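Local coordinates for protein neurotoxin (Clostridium botulinum, PDB 2QN0) that acts as the zinc-dependent light-chain protease of botulinum neurotoxin serotype C1, probably cleaving the neuronal SNARE proteins syntaxin and SNAP-25, at residues P74-L77 with S81-D84; D84-E89 with S193-F198; I114-N119 with A301-S306; E321-L326 with G338-N343. All coordinates share one frame; numbering follows the deposited sequence.

Interaction 1: residues P74-L77 with S81-D84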
loop_
_atom_site.group_PDB
_atom_site.type_symbol
_atom_site.label_atom_id
_atom_site.label_comp_id
_atom_site.label_asym_id
_atom_site.label_seq_id
_atom_site.Cartn_x
_atom_site.Cartn_y
_atom_site.Cartn_z
ATOM N N PRO A 74 -13.429 -12.658 13.290
ATOM C CA PRO A 74 -13.105 -11.780 14.417
ATOM C C PRO A 74 -11.880 -12.191 15.228
ATOM O O PRO A 74 -11.336 -11.383 15.976
ATOM C CB PRO A 74 -14.385 -11.807 15.247
ATOM C CG PRO A 74 -14.874 -13.207 15.034
ATOM C CD PRO A 74 -14.690 -13.382 13.539
ATOM N N ASN A 75 -11.437 -13.433 15.070
ATOM C CA ASN A 75 -10.281 -13.909 15.823
ATOM C C ASN A 75 -8.959 -13.872 15.060
ATOM O O ASN A 75 -7.908 -14.169 15.629
ATOM C CB ASN A 75 -10.540 -15.328 16.337
ATOM C CG ASN A 75 -11.796 -15.415 17.178
ATOM O OD1 ASN A 75 -11.985 -14.636 18.113
ATOM N ND2 ASN A 75 -12.665 -16.363 16.850
ATOM N N TYR A 76 -8.999 -13.513 13.781
ATOM C CA TYR A 76 -7.765 -13.443 13.002
ATOM C C TYR A 76 -6.898 -12.299 13.532
ATOM O O TYR A 76 -7.358 -11.160 13.636
ATOM C CB TYR A 76 -8.075 -13.224 11.518
ATOM C CG TYR A 76 -6.838 -13.068 10.671
ATOM C CD1 TYR A 76 -5.865 -14.066 10.636
ATOM C CD2 TYR A 76 -6.623 -11.912 9.920
ATOM C CE1 TYR A 76 -4.707 -13.918 9.877
ATOM C CE2 TYR A 76 -5.468 -11.753 9.157
ATOM C CZ TYR A 76 -4.516 -12.757 9.141
ATOM O OH TYR A 76 -3.369 -12.603 8.396
ATOM N N LEU A 77 -5.649 -12.619 13.866
ATOM C CA LEU A 77 -4.683 -11.661 14.410
ATOM C C LEU A 77 -4.986 -11.238 15.843
ATOM O O LEU A 77 -4.507 -10.201 16.299
ATOM C CB LEU A 77 -4.595 -10.402 13.538
ATOM C CG LEU A 77 -3.810 -10.491 12.233
ATOM C CD1 LEU A 77 -3.621 -9.079 11.662
ATOM C CD2 LEU A 77 -2.456 -11.138 12.486
ATOM N N SER A 81 0.671 -14.882 18.895
ATOM C CA SER A 81 1.190 -15.898 17.989
ATOM C C SER A 81 0.791 -15.553 16.553
ATOM O O SER A 81 1.584 -15.701 15.623
ATOM C CB SER A 81 0.631 -17.271 18.365
ATOM O OG SER A 81 1.162 -18.274 17.519
ATOM N N ASP A 82 -0.447 -15.100 16.383
ATOM C CA ASP A 82 -0.963 -14.713 15.073
ATOM C C ASP A 82 -0.193 -13.507 14.549
ATOM O O ASP A 82 0.180 -13.453 13.379
ATOM C CB ASP A 82 -2.445 -14.351 15.177
ATOM C CG ASP A 82 -3.357 -15.518 14.860
ATOM O OD1 ASP A 82 -3.076 -16.642 15.327
ATOM O OD2 ASP A 82 -4.360 -15.306 14.144
ATOM N N LYS A 83 0.041 -12.544 15.433
ATOM C CA LYS A 83 0.754 -11.326 15.068
ATOM C C LYS A 83 2.188 -11.612 14.653
ATOM O O LYS A 83 2.709 -10.992 13.724
ATOM C CB LYS A 83 0.720 -10.335 16.233
ATOM C CG LYS A 83 -0.690 -9.901 16.596
ATOM C CD LYS A 83 -0.713 -8.871 17.708
ATOM C CE LYS A 83 -2.137 -8.387 17.957
ATOM N NZ LYS A 83 -2.199 -7.313 18.983
ATOM N N ASP A 84 2.826 -12.560 15.334
ATOM C CA ASP A 84 4.199 -12.920 15.014
ATOM C C ASP A 84 4.258 -13.492 13.598
ATOM O O ASP A 84 5.134 -13.144 12.806
ATOM C CB ASP A 84 4.721 -13.960 16.012
ATOM C CG ASP A 84 6.182 -14.285 15.799
ATOM O OD1 ASP A 84 7.036 -13.408 16.061
ATOM O OD2 ASP A 84 6.483 -15.415 15.361
#

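Interaction 2: residues D84-E89 with S193-F198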
loop_
_atom_site.group_PDB
_atom_site.type_symbol
_atom_site.label_atom_id
_atom_site.label_comp_id
_atom_site.label_asym_id
_atom_site.label_seq_id
_atom_site.Cartn_x
_atom_site.Cartn_y
_atom_site.Cartn_z
ATOM N N ASP A 84 2.826 -12.560 15.334
ATOM C CA ASP A 84 4.199 -12.920 15.014
ATOM C C ASP A 84 4.258 -13.492 13.598
ATOM O O ASP A 84 5.134 -13.144 12.806
ATOM C CB ASP A 84 4.721 -13.960 16.012
ATOM C CG ASP A 84 6.182 -14.285 15.799
ATOM O OD1 ASP A 84 7.036 -13.408 16.061
ATOM O OD2 ASP A 84 6.483 -15.415 15.361
ATOM N N THR A 85 3.320 -14.377 13.286
ATOM C CA THR A 85 3.273 -14.990 11.968
ATOM C C THR A 85 3.009 -13.936 10.894
ATOM O O THR A 85 3.672 -13.919 9.858
ATOM C CB THR A 85 2.188 -16.079 11.919
ATOM O OG1 THR A 85 2.576 -17.161 12.776
ATOM C CG2 THR A 85 2.010 -16.604 10.503
ATOM N N PHE A 86 2.046 -13.055 11.153
ATOM C CA PHE A 86 1.708 -11.990 10.207
ATOM C C PHE A 86 2.931 -11.111 9.965
ATOM O O PHE A 86 3.281 -10.809 8.821
ATOM C CB PHE A 86 0.572 -11.131 10.763
ATOM C CG PHE A 86 0.186 -9.981 9.870
ATOM C CD1 PHE A 86 -0.659 -10.179 8.782
ATOM C CD2 PHE A 86 0.676 -8.704 10.116
ATOM C CE1 PHE A 86 -1.015 -9.116 7.948
ATOM C CE2 PHE A 86 0.327 -7.631 9.286
ATOM C CZ PHE A 86 -0.520 -7.843 8.202
ATOM N N LEU A 87 3.582 -10.702 11.050
ATOM C CA LEU A 87 4.768 -9.858 10.951
ATOM C C LEU A 87 5.829 -10.503 10.068
ATOM O O LEU A 87 6.403 -9.857 9.192
ATOM C CB LEU A 87 5.341 -9.597 12.348
ATOM C CG LEU A 87 6.639 -8.794 12.445
ATOM C CD1 LEU A 87 6.446 -7.398 11.860
ATOM C CD2 LEU A 87 7.054 -8.703 13.908
ATOM N N LYS A 88 6.091 -11.785 10.294
ATOM C CA LYS A 88 7.091 -12.490 9.507
ATOM C C LYS A 88 6.680 -12.660 8.047
ATOM O O LYS A 88 7.534 -12.684 7.158
ATOM C CB LYS A 88 7.402 -13.842 10.160
ATOM C CG LYS A 88 8.245 -13.671 11.424
ATOM C CD LYS A 88 8.302 -14.917 12.294
ATOM C CE LYS A 88 9.146 -14.637 13.538
ATOM N NZ LYS A 88 9.098 -15.753 14.526
ATOM N N GLU A 89 5.380 -12.773 7.794
ATOM C CA GLU A 89 4.903 -12.912 6.420
ATOM C C GLU A 89 5.174 -11.610 5.665
ATOM O O GLU A 89 5.667 -11.624 4.539
ATOM C CB GLU A 89 3.402 -13.231 6.399
ATOM C CG GLU A 89 3.057 -14.612 6.969
ATOM C CD GLU A 89 1.563 -14.859 7.086
ATOM O OE1 GLU A 89 0.806 -13.881 7.256
ATOM O OE2 GLU A 89 1.143 -16.038 7.029
ATOM N N SER A 193 -3.976 -1.614 4.997
ATOM C CA SER A 193 -4.538 -2.699 5.813
ATOM C C SER A 193 -4.666 -3.897 4.882
ATOM O O SER A 193 -5.386 -3.848 3.877
ATOM C CB SER A 193 -5.894 -2.282 6.374
ATOM O OG SER A 193 -5.745 -1.117 7.169
ATOM N N ILE A 194 -3.996 -4.990 5.234
ATOM C CA ILE A 194 -3.956 -6.129 4.336
ATOM C C ILE A 194 -3.457 -7.421 4.983
ATOM O O ILE A 194 -2.868 -7.403 6.064
ATOM C CB ILE A 194 -2.973 -5.772 3.198
ATOM C CG1 ILE A 194 -2.928 -6.847 2.118
ATOM C CG2 ILE A 194 -1.575 -5.580 3.800
ATOM C CD1 ILE A 194 -2.009 -6.474 0.961
ATOM N N SER A 195 -3.715 -8.534 4.303
ATOM C CA SER A 195 -3.213 -9.842 4.709
ATOM C C SER A 195 -2.975 -10.568 3.392
ATOM O O SER A 195 -3.864 -11.236 2.871
ATOM C CB SER A 195 -4.211 -10.625 5.551
ATOM O OG SER A 195 -3.600 -11.845 5.952
ATOM N N PRO A 196 -1.764 -10.433 2.834
ATOM C CA PRO A 196 -1.391 -11.060 1.564
ATOM C C PRO A 196 -1.571 -12.569 1.443
ATOM O O PRO A 196 -1.731 -13.068 0.330
ATOM C CB PRO A 196 0.066 -10.639 1.382
ATOM C CG PRO A 196 0.136 -9.325 2.095
ATOM C CD PRO A 196 -0.659 -9.604 3.348
ATOM N N ARG A 197 -1.553 -13.304 2.557
ATOM C CA ARG A 197 -1.702 -14.757 2.443
ATOM C C ARG A 197 -3.107 -15.184 2.033
ATOM O O ARG A 197 -3.328 -16.343 1.690
ATOM C CB ARG A 197 -1.276 -15.479 3.733
ATOM C CG ARG A 197 -2.289 -15.544 4.854
ATOM C CD ARG A 197 -1.786 -16.530 5.919
ATOM N NE ARG A 197 -2.612 -16.554 7.125
ATOM C CZ ARG A 197 -3.785 -17.172 7.225
ATOM N NH1 ARG A 197 -4.284 -17.830 6.190
ATOM N NH2 ARG A 197 -4.461 -17.130 8.366
ATOM N N PHE A 198 -4.060 -14.258 2.080
ATOM C CA PHE A 198 -5.424 -14.560 1.643
ATOM C C PHE A 198 -5.420 -14.141 0.178
ATOM O O PHE A 198 -5.556 -12.959 -0.143
ATOM C CB PHE A 198 -6.438 -13.752 2.453
ATOM C CG PHE A 198 -6.669 -14.295 3.834
ATOM C CD1 PHE A 198 -7.689 -15.211 4.074
ATOM C CD2 PHE A 198 -5.844 -13.922 4.890
ATOM C CE1 PHE A 198 -7.883 -15.751 5.347
ATOM C CE2 PHE A 198 -6.030 -14.456 6.167
ATOM C CZ PHE A 198 -7.052 -15.372 6.392
HETATM O O HOH W 1 -1.426 -14.401 8.726
HETATM O O HOH W 2 -0.672 -12.350 5.304
#

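Interaction 3: residues I114-N119 with A301-S306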
loop_
_atom_site.group_PDB
_atom_site.type_symbol
_atom_site.label_atom_id
_atom_site.label_comp_id
_atom_site.label_asym_id
_atom_site.label_seq_id
_atom_site.Cartn_x
_atom_site.Cartn_y
_atom_site.Cartn_z
ATOM N N ILE A 114 9.552 11.699 1.656
ATOM C CA ILE A 114 8.515 11.997 2.631
ATOM C C ILE A 114 7.421 12.930 2.122
ATOM O O ILE A 114 7.592 13.631 1.126
ATOM C CB ILE A 114 9.124 12.667 3.882
ATOM C CG1 ILE A 114 9.685 14.043 3.506
ATOM C CG2 ILE A 114 10.248 11.801 4.449
ATOM C CD1 ILE A 114 9.966 14.943 4.701
ATOM N N PRO A 115 6.264 12.929 2.800
ATOM C CA PRO A 115 5.164 13.805 2.399
ATOM C C PRO A 115 5.649 15.227 2.643
ATOM O O PRO A 115 6.446 15.457 3.557
ATOM C CB PRO A 115 4.057 13.445 3.385
ATOM C CG PRO A 115 4.322 12.006 3.685
ATOM C CD PRO A 115 5.826 11.977 3.837
ATOM N N PHE A 116 5.207 16.179 1.831
ATOM C CA PHE A 116 5.601 17.558 2.077
ATOM C C PHE A 116 4.996 17.860 3.446
ATOM O O PHE A 116 3.854 17.488 3.719
ATOM C CB PHE A 116 4.984 18.500 1.043
ATOM C CG PHE A 116 5.334 19.946 1.265
ATOM C CD1 PHE A 116 6.376 20.538 0.559
ATOM C CD2 PHE A 116 4.635 20.708 2.194
ATOM C CE1 PHE A 116 6.716 21.874 0.778
ATOM C CE2 PHE A 116 4.968 22.044 2.422
ATOM C CZ PHE A 116 6.010 22.625 1.712
ATOM N N PRO A 117 5.751 18.529 4.332
ATOM C CA PRO A 117 5.198 18.832 5.655
ATOM C C PRO A 117 4.156 19.947 5.629
ATOM O O PRO A 117 4.465 21.109 5.899
ATOM C CB PRO A 117 6.439 19.199 6.470
ATOM C CG PRO A 117 7.332 19.823 5.452
ATOM C CD PRO A 117 7.171 18.910 4.251
ATOM N N GLY A 118 2.923 19.580 5.298
ATOM C CA GLY A 118 1.850 20.552 5.249
ATOM C C GLY A 118 0.679 20.113 4.395
ATOM O O GLY A 118 0.695 19.034 3.797
ATOM N N ASN A 119 -0.357 20.944 4.364
ATOM C CA ASN A 119 -1.533 20.673 3.550
ATOM C C ASN A 119 -2.054 21.995 2.993
ATOM O O ASN A 119 -1.393 23.027 3.118
ATOM C CB ASN A 119 -2.627 19.955 4.356
ATOM C CG ASN A 119 -3.140 20.775 5.524
ATOM O OD1 ASN A 119 -3.004 21.998 5.554
ATOM N ND2 ASN A 119 -3.757 20.098 6.489
ATOM N N ALA A 301 6.675 24.165 -5.313
ATOM C CA ALA A 301 7.946 24.822 -5.609
ATOM C C ALA A 301 7.926 26.238 -5.036
ATOM O O ALA A 301 8.923 26.713 -4.489
ATOM C CB ALA A 301 8.182 24.864 -7.117
ATOM N N LYS A 302 6.781 26.904 -5.160
ATOM C CA LYS A 302 6.623 28.258 -4.643
ATOM C C LYS A 302 6.811 28.250 -3.128
ATOM O O LYS A 302 7.475 29.125 -2.569
ATOM C CB LYS A 302 5.234 28.801 -4.989
ATOM C CG LYS A 302 4.924 30.149 -4.364
ATOM C CD LYS A 302 3.514 30.606 -4.706
ATOM C CE LYS A 302 3.200 31.943 -4.057
ATOM N NZ LYS A 302 4.154 33.003 -4.491
ATOM N N ARG A 303 6.223 27.259 -2.463
ATOM C CA ARG A 303 6.353 27.151 -1.016
ATOM C C ARG A 303 7.821 26.982 -0.645
ATOM O O ARG A 303 8.310 27.631 0.278
ATOM C CB ARG A 303 5.545 25.957 -0.485
ATOM C CG ARG A 303 4.042 26.199 -0.371
ATOM C CD ARG A 303 3.314 24.917 0.028
ATOM N NE ARG A 303 1.872 25.097 0.181
ATOM C CZ ARG A 303 1.270 25.456 1.312
ATOM N NH1 ARG A 303 1.979 25.682 2.410
ATOM N NH2 ARG A 303 -0.051 25.577 1.348
ATOM N N LEU A 304 8.526 26.120 -1.374
ATOM C CA LEU A 304 9.935 25.873 -1.090
ATOM C C LEU A 304 10.795 27.128 -1.209
ATOM O O LEU A 304 11.888 27.195 -0.644
ATOM C CB LEU A 304 10.479 24.772 -2.003
ATOM C CG LEU A 304 9.912 23.369 -1.735
ATOM C CD1 LEU A 304 10.474 22.385 -2.746
ATOM C CD2 LEU A 304 10.257 22.935 -0.303
ATOM N N ASN A 305 10.306 28.124 -1.941
ATOM C CA ASN A 305 11.045 29.373 -2.092
ATOM C C ASN A 305 10.610 30.372 -1.025
ATOM O O ASN A 305 11.124 31.489 -0.973
ATOM C CB ASN A 305 10.790 30.006 -3.467
ATOM C CG ASN A 305 11.386 29.209 -4.604
ATOM O OD1 ASN A 305 12.529 28.759 -4.536
ATOM N ND2 ASN A 305 10.614 29.047 -5.673
ATOM N N SER A 306 9.674 29.967 -0.170
ATOM C CA SER A 306 9.146 30.865 0.856
ATOM C C SER A 306 9.253 30.403 2.307
ATOM O O SER A 306 8.816 31.117 3.209
ATOM C CB SER A 306 7.671 31.150 0.562
ATOM O OG SER A 306 7.469 31.428 -0.813
#

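Interaction 4: residues E321-L326 with G338-N343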
loop_
_atom_site.group_PDB
_atom_site.type_symbol
_atom_site.label_atom_id
_atom_site.label_comp_id
_atom_site.label_asym_id
_atom_site.label_seq_id
_atom_site.Cartn_x
_atom_site.Cartn_y
_atom_site.Cartn_z
ATOM N N GLU A 321 17.711 21.541 5.231
ATOM C CA GLU A 321 17.831 20.101 5.030
ATOM C C GLU A 321 16.585 19.532 4.364
ATOM O O GLU A 321 16.674 18.769 3.401
ATOM C CB GLU A 321 18.025 19.397 6.375
ATOM C CG GLU A 321 18.107 17.876 6.275
ATOM C CD GLU A 321 18.026 17.201 7.632
ATOM O OE1 GLU A 321 18.541 17.782 8.609
ATOM O OE2 GLU A 321 17.459 16.090 7.721
ATOM N N TYR A 322 15.421 19.894 4.889
ATOM C CA TYR A 322 14.183 19.375 4.332
ATOM C C TYR A 322 13.816 19.998 2.998
ATOM O O TYR A 322 13.161 19.366 2.172
ATOM C CB TYR A 322 13.056 19.491 5.361
ATOM C CG TYR A 322 13.210 18.412 6.406
ATOM C CD1 TYR A 322 13.991 18.615 7.545
ATOM C CD2 TYR A 322 12.710 17.131 6.174
ATOM C CE1 TYR A 322 14.279 17.561 8.419
ATOM C CE2 TYR A 322 12.991 16.077 7.030
ATOM C CZ TYR A 322 13.780 16.295 8.147
ATOM O OH TYR A 322 14.097 15.231 8.956
ATOM N N LYS A 323 14.256 21.228 2.772
ATOM C CA LYS A 323 13.995 21.877 1.496
ATOM C C LYS A 323 14.727 21.048 0.439
ATOM O O LYS A 323 14.170 20.722 -0.609
ATOM C CB LYS A 323 14.530 23.313 1.514
ATOM C CG LYS A 323 14.465 24.030 0.174
ATOM C CD LYS A 323 14.917 25.477 0.322
ATOM C CE LYS A 323 14.976 26.186 -1.020
ATOM N NZ LYS A 323 15.449 27.590 -0.863
ATOM N N GLN A 324 15.975 20.692 0.728
ATOM C CA GLN A 324 16.772 19.895 -0.201
ATOM C C GLN A 324 16.187 18.502 -0.429
ATOM O O GLN A 324 16.195 17.996 -1.552
ATOM C CB GLN A 324 18.209 19.770 0.305
ATOM C CG GLN A 324 18.982 21.078 0.268
ATOM C CD GLN A 324 19.009 21.692 -1.122
ATOM O OE1 GLN A 324 19.400 21.040 -2.091
ATOM N NE2 GLN A 324 18.593 22.950 -1.224
ATOM N N LYS A 325 15.690 17.881 0.635
ATOM C CA LYS A 325 15.101 16.549 0.516
ATOM C C LYS A 325 13.863 16.586 -0.378
ATOM O O LYS A 325 13.656 15.699 -1.210
ATOM C CB LYS A 325 14.718 16.006 1.898
ATOM C CG LYS A 325 15.911 15.633 2.770
ATOM C CD LYS A 325 15.471 15.009 4.092
ATOM C CE LYS A 325 16.683 14.568 4.913
ATOM N NZ LYS A 325 16.298 13.938 6.208
ATOM N N LEU A 326 13.044 17.616 -0.205
ATOM C CA LEU A 326 11.827 17.752 -0.999
ATOM C C LEU A 326 12.143 18.105 -2.453
ATOM O O LEU A 326 11.440 17.674 -3.368
ATOM C CB LEU A 326 10.908 18.789 -0.355
ATOM C CG LEU A 326 10.419 18.328 1.025
ATOM C CD1 LEU A 326 9.835 19.490 1.807
ATOM C CD2 LEU A 326 9.384 17.221 0.850
ATOM N N GLY A 338 19.126 30.294 -7.057
ATOM C CA GLY A 338 18.703 29.566 -5.876
ATOM C C GLY A 338 17.206 29.314 -5.851
ATOM O O GLY A 338 16.703 28.598 -4.984
ATOM N N GLU A 339 16.487 29.903 -6.801
ATOM C CA GLU A 339 15.043 29.720 -6.868
ATOM C C GLU A 339 14.705 28.314 -7.353
ATOM O O GLU A 339 15.343 27.790 -8.266
ATOM C CB GLU A 339 14.411 30.745 -7.811
ATOM C CG GLU A 339 12.898 30.615 -7.915
ATOM C CD GLU A 339 12.284 31.626 -8.859
ATOM O OE1 GLU A 339 12.700 31.668 -10.035
ATOM O OE2 GLU A 339 11.380 32.373 -8.427
ATOM N N VAL A 340 13.699 27.711 -6.730
ATOM C CA VAL A 340 13.268 26.368 -7.092
ATOM C C VAL A 340 12.205 26.441 -8.183
ATOM O O VAL A 340 11.180 27.100 -8.013
ATOM C CB VAL A 340 12.669 25.631 -5.876
ATOM C CG1 VAL A 340 12.246 24.222 -6.276
ATOM C CG2 VAL A 340 13.692 25.576 -4.743
ATOM N N THR A 341 12.450 25.758 -9.296
ATOM C CA THR A 341 11.497 25.750 -10.400
ATOM C C THR A 341 11.147 24.332 -10.833
ATOM O O THR A 341 11.903 23.387 -10.592
ATOM C CB THR A 341 12.051 26.503 -11.624
ATOM O OG1 THR A 341 13.254 25.870 -12.072
ATOM C CG2 THR A 341 12.351 27.955 -11.265
ATOM N N VAL A 342 9.995 24.193 -11.480
ATOM C CA VAL A 342 9.540 22.899 -11.964
ATOM C C VAL A 342 9.923 22.722 -13.429
ATOM O O VAL A 342 9.615 23.568 -14.268
ATOM C CB VAL A 342 8.005 22.761 -11.848
ATOM C CG1 VAL A 342 7.578 21.367 -12.281
ATOM C CG2 VAL A 342 7.557 23.038 -10.421
ATOM N N ASN A 343 10.609 21.627 -13.728
ATOM C CA ASN A 343 11.010 21.319 -15.095
ATOM C C ASN A 343 9.956 20.350 -15.625
ATOM O O ASN A 343 9.812 19.244 -15.104
ATOM C CB ASN A 343 12.395 20.666 -15.100
ATOM C CG ASN A 343 12.839 20.241 -16.488
ATOM O OD1 ASN A 343 12.243 19.354 -17.100
ATOM N ND2 ASN A 343 13.893 20.874 -16.991
HETATM O O HOH W 3 14.755 29.051 -3.080
HETATM O O HOH W 4 17.727 26.973 -3.007
#

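Interaction 1: residues P74-L77 with S81-D84
Asp-82 reaches back from the first turn of helix 80-97 to grip the backbone of Leu-77, at the loop-to-helix junction that forms the N-terminal end of this helix in the clostridial neurotoxin zinc protease domain. The polar core is one bond. Leu-77 N donates to Asp-82 OD2 at 3.0 Å with an N-H...O angle of 157°, and meets that oxygen on its anti side, somewhat out of the carboxylate plane. Leu-77 has left-handed backbone angles, which turn the chain at this point, and the negative carboxylate lies where the helix dipole would probably favour it. Asp-82 N is itself taken up by Thr-79 OG1.

Van der Waals contacts surround this bond. Asp-82 CB lies 3.6 Å from Leu-77 CA, while Leu-77 CD2 folds back onto the helix and lies over the Asp-82 carbonyl, 3.6 Å from Asp-82 O. Leu-77 CG also covers part of one face of the Tyr-76 ring.

Lys-83 works alongside the loop with its hydrocarbon arm. Its CG stands anti to the carbonyl carbon (chi1 -62°) and the chain beyond is extended, which runs the methylenes past the Leu-77 carbonyl and brings Lys-83 CE 3.4 Å from Leu-77 O. The ammonium group passes beyond the loop to a salt bridge with Asp-48.

The Tyr-76 ring adds a looser, oblique contact. Its hydroxyl is held elsewhere, by Ser-195, and the ring is turned 62° from the Asp-82 carboxylate, with Tyr-76 CD1 4.0 Å from Asp-82 OD2.

Interaction 2: residues D84-E89 with S193-F198
Phe-86 of helix 80-97 drives the edge of its ring against the backbone of the 193-198 loop, and this is the tight part of the contact. CE1 and CZ both face the Ile-194 carbonyl: Phe-86 CE1 is 3.1 Å and Phe-86 CZ 3.2 Å from Ile-194 O, which lies near the ring plane. Ser-195 CA lies at the same edge. With CG anti to the backbone N (chi1 178°), the ring is carried from the helix flank across to the loop.

One helical turn on, the contact is hydrated. Glu-89 OE2 packs on the aliphatic part of Arg-197, 3.2 Å from Arg-197 CD, whereas the salt bridge from Glu-89 OE2 to Arg-197 NE is long at 3.8 Å, and the carboxylate and guanidinium planes stand 65° apart. Two waters make up the difference, both donating to Glu-89 OE1. One accepts from Arg-197 NE; the other accepts from Arg-197 N and also bonds Ser-195 OG, whose further partner is the Tyr-76 hydroxyl. The buried carboxylate oxygen is thus linked to side chain and backbone of a type I turn that spans Ser-195 to Phe-198. Within that turn Phe-198 CE2 sits over the centre of the Arg-197 guanidinium.

The loop follows strand 190-193 of the mixed sheet and runs between two helices. Pro-196 touches Ile-90 and Leu-93 of helix 80-97, while the Ile-194 side chain packs on Ile-226 and Glu-230 of helix 223-238, which carries the zinc ligands His-229 and His-233; that side chain lies about 9 Å from the zinc ion.

Interaction 3: residues I114-N119 with A301-S306
Phe-116 and Leu-304 mark the nearest backbone approach, their CA atoms 9.9 Å apart, so the loop 114-119 and the end of helix 283-304 meet mainly through side chains. Phe-116 fills the gap. Its CG is anti to the backbone N (chi1 179°), and the ring extends toward the helix. Leu-304 CD2 meets the ring edge near its plane, 3.9 Å from Phe-116 CE1. Arg-303 comes to the far end of the ring with its methylenes: Arg-303 CD is 3.9 Å and Arg-303 CB 4.0 Å from Phe-116 CZ.

Beyond the ring, the extended Arg-303 chain brings its guanidinium beside the Asn-119 carbonyl. Arg-303 NH2 is 3.4 Å from Asn-119 O, but the angle is too poor for a hydrogen bond; NH1 instead bonds Thr-122 O. Asn-119 ND2, on the side-chain amide, is held by Asp-132 OD2.

At the end of the 301-306 segment Lys-302 O accepts from Asn-305 N and, at 2.9 Å, from Ser-306 OG, the two donors coming from opposite faces of the carbonyl plane. Phe-127 meets the Phe-116 ring edge-to-face, and Leu-326 and Tyr-330 of helix 319-330 add to its surroundings. An inverse gamma turn centred on Pro-117, with a weak bond from Gly-118 N to Phe-116 O, lies in the loop that sets Phe-116 against the C-terminal end of helix 283-304, within the zinc protease domain.

Interaction 4: residues E321-L326 with G338-N343
Lys-323 meets the 338-343 segment through one apolar touch and two bridging waters. Lys-323 CE rests 4.0 Å from Val-340 CG2, the two side chains running past each other in opposite directions. Lys-323 NZ does not reach Gly-338 O directly, staying 4.4 Å away. Instead both waters accept from NZ and donate to that carbonyl oxygen, giving a four-cornered ring of hydrogen bonds; one water is close to Lys-323 NZ (2.7 Å), the other more distant from it (3.2 Å).

Lys-323 gets there because every torsion of its chain is extended, starting with CG anti to the backbone N (chi1 173°), which projects the amine away from helix 319-330.

Opposite, Val-340 is positioned by its own backbone N, which bonds Asn-305 OD1, and by its side-chain packing on Phe-332. Thr-341 pairs through its backbone with Val-333 in a small antiparallel hairpin of strands 333-334 and 340-341, joining helix 319-330 to helix 344-357, whose N-cap is Asn-343.

How the interactions relate
The four contacts form two pairs on opposite sides of the chain's centre. Interactions 1 and 2, centres 9 Å apart, share Asp-84 and follow each other along helix 80-97, where Leu-77 CD2 packs on Phe-86 CB. Interactions 3 and 4, also 9 Å apart by centres, meet where helix 283-304 ends: Leu-304 O packs on Lys-323 CE, and Pro-117 on Leu-326. Between the pairs the centres are 35 to 44 Å apart. Along the chain, interactions 2 and 3 interleave, because 114-119 precedes 193-198, whereas the other pairings do not cross. The two pairs thus lie at opposite flanks of one protease domain, interaction 2 being the one next to the zinc-binding helix 223-238.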